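Local atomic coordinates of extracellular invertase (Aspergillus kawachii, PDB entry 5XH8), a protein that probably hydrolyses sucrose and, as a glycoside hydrolase family 32 beta-fructofuranosidase with high transfructosylation activity, transfers fructosyl units to form fructooligosaccharides such as 1-kestose. Residues Ala30-Pro35 and Ala74-Leu79; Cys43-Asp48 and Ile343-Leu348; Thr69-Ala74 and Ser333-Ala338. All coordinates share one frame; numbering follows the deposited sequence.

Interaction 1: Ala30-Pro35 and Ala74-Leu79; sequences AHVLPP and ATYQDL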
loop_
_atom_site.group_PDB
_atom_site.type_symbol
_atom_site.label_atom_id
_atom_site.label_comp_id
_atom_site.label_asym_id
_atom_site.label_seq_id
_atom_site.Cartn_x
_atom_site.Cartn_y
_atom_site.Cartn_z
ATOM N N ALA A 30 0.986 41.427 -7.028
ATOM C CA ALA A 30 0.252 40.914 -8.194
ATOM C C ALA A 30 0.524 39.416 -8.488
ATOM O O ALA A 30 0.250 38.949 -9.599
ATOM C CB ALA A 30 0.608 41.732 -9.424
ATOM N N HIS A 31 1.051 38.680 -7.503
ATOM C CA HIS A 31 1.419 37.264 -7.673
ATOM C C HIS A 31 0.662 36.355 -6.695
ATOM O O HIS A 31 0.226 36.784 -5.623
ATOM C CB HIS A 31 2.927 37.084 -7.462
ATOM C CG HIS A 31 3.748 37.436 -8.657
ATOM N ND1 HIS A 31 3.995 38.739 -9.028
ATOM C CD2 HIS A 31 4.387 36.663 -9.558
ATOM C CE1 HIS A 31 4.741 38.747 -10.114
ATOM N NE2 HIS A 31 5.001 37.500 -10.449
ATOM N N VAL A 32 0.543 35.083 -7.068
ATOM C CA VAL A 32 -0.062 34.066 -6.192
ATOM C C VAL A 32 0.959 33.552 -5.173
ATOM O O VAL A 32 1.970 32.954 -5.533
ATOM C CB VAL A 32 -0.662 32.870 -7.005
ATOM C CG1 VAL A 32 -1.097 31.720 -6.084
ATOM C CG2 VAL A 32 -1.819 33.354 -7.824
ATOM N N LEU A 33 0.664 33.796 -3.900
ATOM C CA LEU A 33 1.422 33.252 -2.807
ATOM C C LEU A 33 0.501 33.240 -1.575
ATOM O O LEU A 33 -0.464 33.988 -1.534
ATOM C CB LEU A 33 2.719 34.070 -2.585
ATOM C CG LEU A 33 2.699 35.410 -1.855
ATOM C CD1 LEU A 33 4.132 35.918 -1.700
ATOM C CD2 LEU A 33 1.826 36.458 -2.556
ATOM N N PRO A 34 0.797 32.406 -0.571
ATOM C CA PRO A 34 -0.099 32.328 0.593
ATOM C C PRO A 34 -0.103 33.621 1.423
ATOM O O PRO A 34 0.738 34.508 1.194
ATOM C CB PRO A 34 0.472 31.152 1.405
ATOM C CG PRO A 34 1.888 31.022 0.940
ATOM C CD PRO A 34 1.910 31.463 -0.478
ATOM N N PRO A 35 -1.038 33.722 2.391
ATOM C CA PRO A 35 -1.068 34.897 3.264
ATOM C C PRO A 35 0.243 35.117 4.009
ATOM O O PRO A 35 0.636 36.260 4.217
ATOM C CB PRO A 35 -2.234 34.609 4.213
ATOM C CG PRO A 35 -3.121 33.698 3.429
ATOM C CD PRO A 35 -2.155 32.808 2.685
ATOM N N ALA A 74 -7.193 37.047 -12.650
ATOM C CA ALA A 74 -6.354 38.201 -12.305
ATOM C C ALA A 74 -6.195 38.307 -10.812
ATOM O O ALA A 74 -5.064 38.379 -10.307
ATOM C CB ALA A 74 -6.961 39.478 -12.861
ATOM N N THR A 75 -7.327 38.287 -10.112
ATOM C CA THR A 75 -7.372 38.408 -8.671
ATOM C C THR A 75 -7.882 37.115 -8.023
ATOM O O THR A 75 -8.603 36.328 -8.650
ATOM C CB THR A 75 -8.321 39.540 -8.260
ATOM O OG1 THR A 75 -9.658 39.195 -8.662
ATOM C CG2 THR A 75 -7.895 40.873 -8.891
ATOM N N TYR A 76 -7.542 36.939 -6.753
ATOM C CA TYR A 76 -7.774 35.683 -6.036
ATOM C C TYR A 76 -8.418 35.902 -4.683
ATOM O O TYR A 76 -8.244 36.965 -4.063
ATOM C CB TYR A 76 -6.445 34.920 -5.872
ATOM C CG TYR A 76 -5.774 34.675 -7.186
ATOM C CD1 TYR A 76 -4.947 35.640 -7.748
ATOM C CD2 TYR A 76 -6.002 33.500 -7.914
ATOM C CE1 TYR A 76 -4.348 35.446 -8.978
ATOM C CE2 TYR A 76 -5.395 33.295 -9.147
ATOM C CZ TYR A 76 -4.563 34.271 -9.677
ATOM O OH TYR A 76 -3.932 34.097 -10.894
ATOM N N GLN A 77 -9.136 34.879 -4.227
ATOM C CA GLN A 77 -9.715 34.806 -2.887
ATOM C C GLN A 77 -9.204 33.528 -2.214
ATOM O O GLN A 77 -9.379 32.421 -2.748
ATOM C CB GLN A 77 -11.249 34.709 -2.951
ATOM C CG GLN A 77 -11.987 36.020 -3.077
ATOM C CD GLN A 77 -11.702 36.788 -4.369
ATOM O OE1 GLN A 77 -11.655 36.221 -5.488
ATOM N NE2 GLN A 77 -11.531 38.112 -4.223
ATOM N N ASP A 78 -8.659 33.661 -1.015
ATOM C CA ASP A 78 -8.227 32.502 -0.248
ATOM C C ASP A 78 -9.397 31.575 0.083
ATOM O O ASP A 78 -10.486 32.044 0.347
ATOM C CB ASP A 78 -7.579 32.935 1.058
ATOM C CG ASP A 78 -6.263 33.635 0.836
ATOM O OD1 ASP A 78 -5.336 32.992 0.286
ATOM O OD2 ASP A 78 -6.197 34.847 1.154
ATOM N N LEU A 79 -9.144 30.267 0.069
ATOM C CA LEU A 79 -10.005 29.307 0.732
ATOM C C LEU A 79 -9.421 29.063 2.101
ATOM O O LEU A 79 -8.200 29.025 2.246
ATOM C CB LEU A 79 -10.138 28.019 -0.088
ATOM C CG LEU A 79 -10.812 28.246 -1.446
ATOM C CD1 LEU A 79 -10.605 27.063 -2.387
ATOM C CD2 LEU A 79 -12.300 28.571 -1.322
#

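Interaction 2: Cys43-Asp48 and Ile343-Leu348; sequences CLHYTD and ISYVWL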
loop_
_atom_site.group_PDB
_atom_site.type_symbol
_atom_site.label_atom_id
_atom_site.label_comp_id
_atom_site.label_asym_id
_atom_site.label_seq_id
_atom_site.Cartn_x
_atom_site.Cartn_y
_atom_site.Cartn_z
ATOM N N CYS A 43 -0.183 22.842 -7.607
ATOM C CA CYS A 43 -0.864 21.600 -7.985
ATOM C C CYS A 43 -2.348 21.806 -7.749
ATOM O O CYS A 43 -2.785 22.922 -7.431
ATOM C CB CYS A 43 -0.326 20.388 -7.178
ATOM S SG CYS A 43 -0.412 20.568 -5.389
ATOM N N LEU A 44 -3.136 20.762 -7.986
ATOM C CA LEU A 44 -4.542 20.708 -7.587
ATOM C C LEU A 44 -5.489 21.637 -8.381
ATOM O O LEU A 44 -6.702 21.597 -8.138
ATOM C CB LEU A 44 -4.670 20.938 -6.052
ATOM C CG LEU A 44 -6.039 20.968 -5.348
ATOM C CD1 LEU A 44 -6.013 20.249 -4.009
ATOM C CD2 LEU A 44 -6.539 22.385 -5.165
ATOM N N HIS A 45 -4.985 22.384 -9.370
ATOM C CA HIS A 45 -5.801 23.380 -10.071
ATOM C C HIS A 45 -7.035 22.733 -10.738
ATOM O O HIS A 45 -6.937 21.628 -11.271
ATOM C CB HIS A 45 -5.058 24.081 -11.222
ATOM C CG HIS A 45 -3.692 24.595 -10.912
ATOM N ND1 HIS A 45 -3.369 25.222 -9.725
ATOM C CD2 HIS A 45 -2.585 24.664 -11.684
ATOM C CE1 HIS A 45 -2.104 25.594 -9.750
ATOM N NE2 HIS A 45 -1.610 25.286 -10.939
ATOM N N TYR A 46 -8.169 23.418 -10.737
ATOM C CA TYR A 46 -9.324 22.939 -11.496
ATOM C C TYR A 46 -10.364 24.006 -11.697
ATOM O O TYR A 46 -10.537 24.883 -10.848
ATOM C CB TYR A 46 -9.981 21.717 -10.830
ATOM C CG TYR A 46 -10.708 21.979 -9.519
ATOM C CD1 TYR A 46 -10.013 22.118 -8.314
ATOM C CD2 TYR A 46 -12.114 22.070 -9.475
ATOM C CE1 TYR A 46 -10.683 22.326 -7.108
ATOM C CE2 TYR A 46 -12.787 22.274 -8.275
ATOM C CZ TYR A 46 -12.070 22.407 -7.087
ATOM O OH TYR A 46 -12.746 22.624 -5.884
ATOM N N THR A 47 -11.066 23.912 -12.819
ATOM C CA THR A 47 -12.274 24.680 -13.030
ATOM C C THR A 47 -13.430 23.893 -12.451
ATOM O O THR A 47 -13.674 22.764 -12.855
ATOM C CB THR A 47 -12.542 24.934 -14.520
ATOM O OG1 THR A 47 -11.379 25.509 -15.125
ATOM C CG2 THR A 47 -13.715 25.863 -14.702
ATOM N N ASP A 48 -14.123 24.487 -11.501
ATOM C CA ASP A 48 -15.312 23.910 -10.909
ATOM C C ASP A 48 -16.476 24.002 -11.937
ATOM O O ASP A 48 -16.959 25.103 -12.200
ATOM C CB ASP A 48 -15.649 24.680 -9.635
ATOM C CG ASP A 48 -16.892 24.148 -8.924
ATOM O OD1 ASP A 48 -17.772 23.551 -9.602
ATOM O OD2 ASP A 48 -16.956 24.302 -7.675
ATOM N N ILE A 343 -3.479 27.087 -18.819
ATOM C CA ILE A 343 -2.845 28.072 -17.949
ATOM C C ILE A 343 -1.848 27.330 -17.070
ATOM O O ILE A 343 -2.230 26.367 -16.385
ATOM C CB ILE A 343 -3.901 28.772 -17.078
ATOM C CG1 ILE A 343 -5.048 29.351 -17.938
ATOM C CG2 ILE A 343 -3.249 29.815 -16.154
ATOM C CD1 ILE A 343 -4.616 30.311 -19.039
ATOM N N SER A 344 -0.583 27.752 -17.103
ATOM C CA SER A 344 0.491 27.193 -16.282
ATOM C C SER A 344 1.050 28.219 -15.273
ATOM O O SER A 344 1.362 29.377 -15.635
ATOM C CB SER A 344 1.641 26.742 -17.172
ATOM O OG SER A 344 2.576 25.993 -16.428
ATOM N N TYR A 345 1.146 27.783 -14.014
ATOM C CA TYR A 345 1.837 28.500 -12.948
ATOM C C TYR A 345 3.150 27.807 -12.663
ATOM O O TYR A 345 3.188 26.652 -12.216
ATOM C CB TYR A 345 1.009 28.527 -11.654
ATOM C CG TYR A 345 -0.267 29.302 -11.731
ATOM C CD1 TYR A 345 -1.426 28.722 -12.255
ATOM C CD2 TYR A 345 -0.345 30.604 -11.264
ATOM C CE1 TYR A 345 -2.610 29.434 -12.340
ATOM C CE2 TYR A 345 -1.517 31.326 -11.325
ATOM C CZ TYR A 345 -2.654 30.744 -11.870
ATOM O OH TYR A 345 -3.828 31.444 -11.945
ATOM N N VAL A 346 4.232 28.524 -12.896
ATOM C CA VAL A 346 5.570 28.097 -12.526
ATOM C C VAL A 346 5.865 28.495 -11.073
ATOM O O VAL A 346 5.467 29.561 -10.641
ATOM C CB VAL A 346 6.603 28.767 -13.449
ATOM C CG1 VAL A 346 8.041 28.408 -13.053
ATOM C CG2 VAL A 346 6.343 28.362 -14.895
ATOM N N TRP A 347 6.570 27.638 -10.343
ATOM C CA TRP A 347 6.997 27.938 -8.979
ATOM C C TRP A 347 8.325 28.678 -9.026
ATOM O O TRP A 347 9.219 28.276 -9.762
ATOM C CB TRP A 347 7.203 26.635 -8.200
ATOM C CG TRP A 347 7.675 26.712 -6.777
ATOM C CD1 TRP A 347 7.236 27.553 -5.811
ATOM C CD2 TRP A 347 8.647 25.861 -6.159
ATOM N NE1 TRP A 347 7.871 27.286 -4.630
ATOM C CE2 TRP A 347 8.748 26.253 -4.814
ATOM C CE3 TRP A 347 9.450 24.805 -6.616
ATOM C CZ2 TRP A 347 9.611 25.630 -3.912
ATOM C CZ3 TRP A 347 10.314 24.190 -5.724
ATOM C CH2 TRP A 347 10.389 24.600 -4.389
ATOM N N LEU A 348 8.458 29.714 -8.204
ATOM C CA LEU A 348 9.748 30.367 -7.956
ATOM C C LEU A 348 10.104 30.124 -6.500
ATOM O O LEU A 348 9.591 30.800 -5.592
ATOM C CB LEU A 348 9.669 31.869 -8.257
ATOM C CG LEU A 348 11.011 32.646 -8.236
ATOM C CD1 LEU A 348 11.885 32.177 -9.382
ATOM C CD2 LEU A 348 10.802 34.168 -8.304
#

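Interaction 3: Thr69-Ala74 and Ser333-Ala338; sequences TTDDLA and STKSGA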
loop_
_atom_site.group_PDB
_atom_site.type_symbol
_atom_site.label_atom_id
_atom_site.label_comp_id
_atom_site.label_asym_id
_atom_site.label_seq_id
_atom_site.Cartn_x
_atom_site.Cartn_y
_atom_site.Cartn_z
ATOM N N THR A 69 -9.406 30.733 -5.149
ATOM C CA THR A 69 -10.216 30.794 -6.349
ATOM C C THR A 69 -10.046 32.130 -7.051
ATOM O O THR A 69 -9.660 33.136 -6.430
ATOM C CB THR A 69 -11.711 30.592 -6.050
ATOM O OG1 THR A 69 -12.154 31.585 -5.122
ATOM C CG2 THR A 69 -11.974 29.188 -5.457
ATOM N N THR A 70 -10.321 32.119 -8.354
ATOM C CA THR A 70 -10.395 33.335 -9.139
ATOM C C THR A 70 -11.609 33.288 -10.076
ATOM O O THR A 70 -11.901 32.227 -10.671
ATOM C CB THR A 70 -9.114 33.589 -9.915
ATOM O OG1 THR A 70 -9.254 34.796 -10.677
ATOM C CG2 THR A 70 -8.759 32.443 -10.859
ATOM N N ASP A 71 -12.311 34.426 -10.193
ATOM C CA ASP A 71 -13.403 34.542 -11.157
ATOM C C ASP A 71 -13.012 35.339 -12.370
ATOM O O ASP A 71 -13.846 35.522 -13.259
ATOM C CB ASP A 71 -14.687 35.093 -10.514
ATOM C CG ASP A 71 -14.563 36.547 -10.057
ATOM O OD1 ASP A 71 -13.883 37.347 -10.702
ATOM O OD2 ASP A 71 -15.173 36.879 -9.038
ATOM N N ASP A 72 -11.758 35.807 -12.427
ATOM C CA ASP A 72 -11.316 36.660 -13.530
ATOM C C ASP A 72 -9.930 36.318 -14.087
ATOM O O ASP A 72 -9.489 36.906 -15.093
ATOM C CB ASP A 72 -11.386 38.139 -13.073
ATOM C CG ASP A 72 -10.499 38.421 -11.840
ATOM O OD1 ASP A 72 -9.723 37.518 -11.429
ATOM O OD2 ASP A 72 -10.569 39.528 -11.272
ATOM N N LEU A 73 -9.251 35.350 -13.457
ATOM C CA LEU A 73 -7.858 35.015 -13.771
ATOM C C LEU A 73 -6.909 36.222 -13.651
ATOM O O LEU A 73 -5.935 36.357 -14.395
ATOM C CB LEU A 73 -7.726 34.296 -15.121
ATOM C CG LEU A 73 -6.461 33.425 -15.287
ATOM C CD1 LEU A 73 -6.462 32.213 -14.347
ATOM C CD2 LEU A 73 -6.279 32.976 -16.730
ATOM N N ALA A 74 -7.193 37.047 -12.650
ATOM C CA ALA A 74 -6.354 38.201 -12.305
ATOM C C ALA A 74 -6.195 38.307 -10.812
ATOM O O ALA A 74 -5.064 38.379 -10.307
ATOM C CB ALA A 74 -6.961 39.478 -12.861
ATOM N N SER A 333 -12.922 33.199 -18.506
ATOM C CA SER A 333 -12.946 33.144 -19.979
ATOM C C SER A 333 -14.219 33.760 -20.606
ATOM O O SER A 333 -14.155 34.372 -21.667
ATOM C CB SER A 333 -12.768 31.702 -20.446
ATOM O OG SER A 333 -11.549 31.177 -19.957
ATOM N N THR A 334 -15.354 33.575 -19.941
ATOM C CA THR A 334 -16.607 34.213 -20.324
ATOM C C THR A 334 -16.494 35.742 -20.265
ATOM O O THR A 334 -16.960 36.425 -21.177
ATOM C CB THR A 334 -17.768 33.709 -19.449
ATOM O OG1 THR A 334 -17.917 32.306 -19.668
ATOM C CG2 THR A 334 -19.104 34.408 -19.789
ATOM N N LYS A 335 -15.843 36.284 -19.236
ATOM C CA LYS A 335 -15.636 37.741 -19.163
ATOM C C LYS A 335 -14.670 38.257 -20.216
ATOM O O LYS A 335 -14.872 39.335 -20.755
ATOM C CB LYS A 335 -15.155 38.186 -17.783
ATOM C CG LYS A 335 -16.177 37.971 -16.681
ATOM C CD LYS A 335 -15.515 38.060 -15.322
ATOM C CE LYS A 335 -16.384 37.445 -14.265
ATOM N NZ LYS A 335 -15.797 37.658 -12.934
ATOM N N SER A 336 -13.609 37.525 -20.498
ATOM C CA SER A 336 -12.571 38.043 -21.375
ATOM C C SER A 336 -12.743 37.608 -22.824
ATOM O O SER A 336 -11.973 38.014 -23.680
ATOM C CB SER A 336 -11.213 37.569 -20.878
ATOM O OG SER A 336 -11.124 36.161 -21.006
ATOM N N GLY A 337 -13.713 36.740 -23.078
ATOM C CA GLY A 337 -13.926 36.159 -24.382
ATOM C C GLY A 337 -12.852 35.197 -24.833
ATOM O O GLY A 337 -12.714 34.987 -26.027
ATOM N N ALA A 338 -12.096 34.586 -23.911
ATOM C CA ALA A 338 -11.013 33.681 -24.319
ATOM C C ALA A 338 -11.560 32.362 -24.876
ATOM O O ALA A 338 -12.605 31.909 -24.445
ATOM C CB ALA A 338 -10.103 33.375 -23.130
#

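Interaction 1: Ala30-Pro35 and Ala74-Leu79
The phenol ring of Tyr-76 carries the methyl CG2 of Val-32 over one face, 3.6 Å from the ring centroid and 19° off the ring normal, a CH-pi contact. CB of Thr-70 packs over the opposite face, toward CD2. The setting is the edge of the family 32 beta-propeller where the C-terminal beta-sandwich region packs on it: residues 30-35 run as a loop into strand 37-47, with His-31 gripped by Asp-547 and Glu-552, and residues 74-79 carry the short strand 77-78, which pairs antiparallel with strand 65-70.

The methyl sits off-centre, toward the phenol end of the ring, and CZ of Tyr-76 is closest, 3.4 Å from CG2 of Val-32. The first torsion of Val-32 explains which branch does the touching: CG1 lies anti to the backbone N (chi1 171°), leaving CG2, beside that N, to reach the ring. The two side chains meet nearly at right angles, and CG2 alone of the valine comes within 4.2 Å of the ring. Both residues are buried. The phenol oxygen is hydrogen-bonded to OH of Tyr-345, and Val-32 also packs on Phe-58 and Leu-370.

Farther along, the contact becomes partly exposed. The ring of Pro-35 and the carboxylate of Asp-78 lie alongside each other, pointing opposite ways, with no hydrogen bond between them. The charge of Asp-78 is instead met by Arg-603, whose NH2 makes a salt bridge with OD1 and a hydrogen bond to O of Leu-33. One guanidinium nitrogen thereby ties both segments together. CG of Pro-35 lies almost equally far from the two carboxylate oxygens of Asp-78, 3.9 Å from OD1 and 4.0 Å from OD2.

Interaction 2: Cys43-Asp48 and Ile343-Leu348
NE2 of His-45 lies 3.7 Å from CD1 of Tyr-345 while it is hydrogen-bonded to the backbone O of Ala-322, in strand 318-326. The other ring nitrogen, ND1, pairs with the backbone N of Gly-57, in strand 54-60. A carbonyl oxygen on one nitrogen and a peptide N-H on the other fix the rotation of the imidazole, and are consistent with a proton on NE2 and a lone pair on ND1. Two buried nitrogens are satisfied in this way by backbone groups of two different strands.

The tyrosine meets the imidazole without any hydrogen bond. CE1 of Tyr-345 lies over a face of the histidine ring, and the ring planes are inclined at 57°, an oblique meeting with centroids 5.2 Å apart. The imidazole touches with NE2 and its own CE1; His-45 CE1 is 4.1 Å from CD1 of Tyr-345. In the histidine CG stands anti to the carbonyl carbon (chi1 -48°), which sends the ring across the gap toward strand 341-348; the backbones themselves stay well apart, with the nearest CA atoms, those of His-45 and Ser-344, separated by 9.6 Å. Val-56 touches both side chains, and Leu-73 and Pro-373 pack against the tyrosine, whose phenol oxygen is held by Tyr-76.

Strand 37-47, early in the chain, thus faces strand 341-348 through buried aromatic side chains, an arrangement consistent with the meeting of first and last blades that closes the family 32 beta-propeller.

Interaction 3: Thr69-Ala74 and Ser333-Ala338
The carboxylate of Asp-71 is turned back between its own backbone N and carbonyl carbon (chi1 67°), and Lys-335 runs fully extended beyond CG, which together bring NZ of the lysine to OD1 and to the backbone O of the same aspartate. NZ forms a salt bridge of 3.0 Å with Asp-71 OD1 and a hydrogen bond of 2.9 Å to Asp-71 O. The ammonium approaches that carbonyl from well above its plane, at a C=O...N angle of 119°, a position that lets it serve both oxygens. CE of Lys-335 follows close behind, 3.3 Å from Asp-71 O.

Asp-71 sits in a turn braced from within. Thr-70 OG1 accepts from the backbone N of Asp-72 at 3.2 Å in an ST turn, and Asp-72 OD1 accepts from Ala-74 N at 2.8 Å in an Asx turn. Asp-72 OD2, 5.8 Å from NZ of Lys-335, bonds instead to Thr-75 OG1.

Lys-335 is exposed, so this is a surface salt bridge between the turn leaving strand 65-70 and the short helix 331-336, which links strands 318-326 and 341-348 of the beta-propeller.

Interaction 2 is the buried contact, interaction 1 is half buried and interaction 3 lies at the surface; the chemistry follows, from aromatic packing with backbone-bonded ring nitrogens, through a methyl on a ring beside a proline-carboxylate contact, to a lysine-aspartate salt bridge. All three reach the same curled sheet. Ala-74 belongs to both interactions 1 and 3, whose strands 77-78 and 65-70 are sheet neighbours joined by Gln-77 N to Thr-69 O. Interactions 1 and 2 meet through the phenol oxygens of Tyr-76 and Tyr-345, 2.9 Å apart. Leu-73 connects interactions 2 and 3, packing CD1 on the Tyr-345 hydroxyl and CD2 on Ile-343.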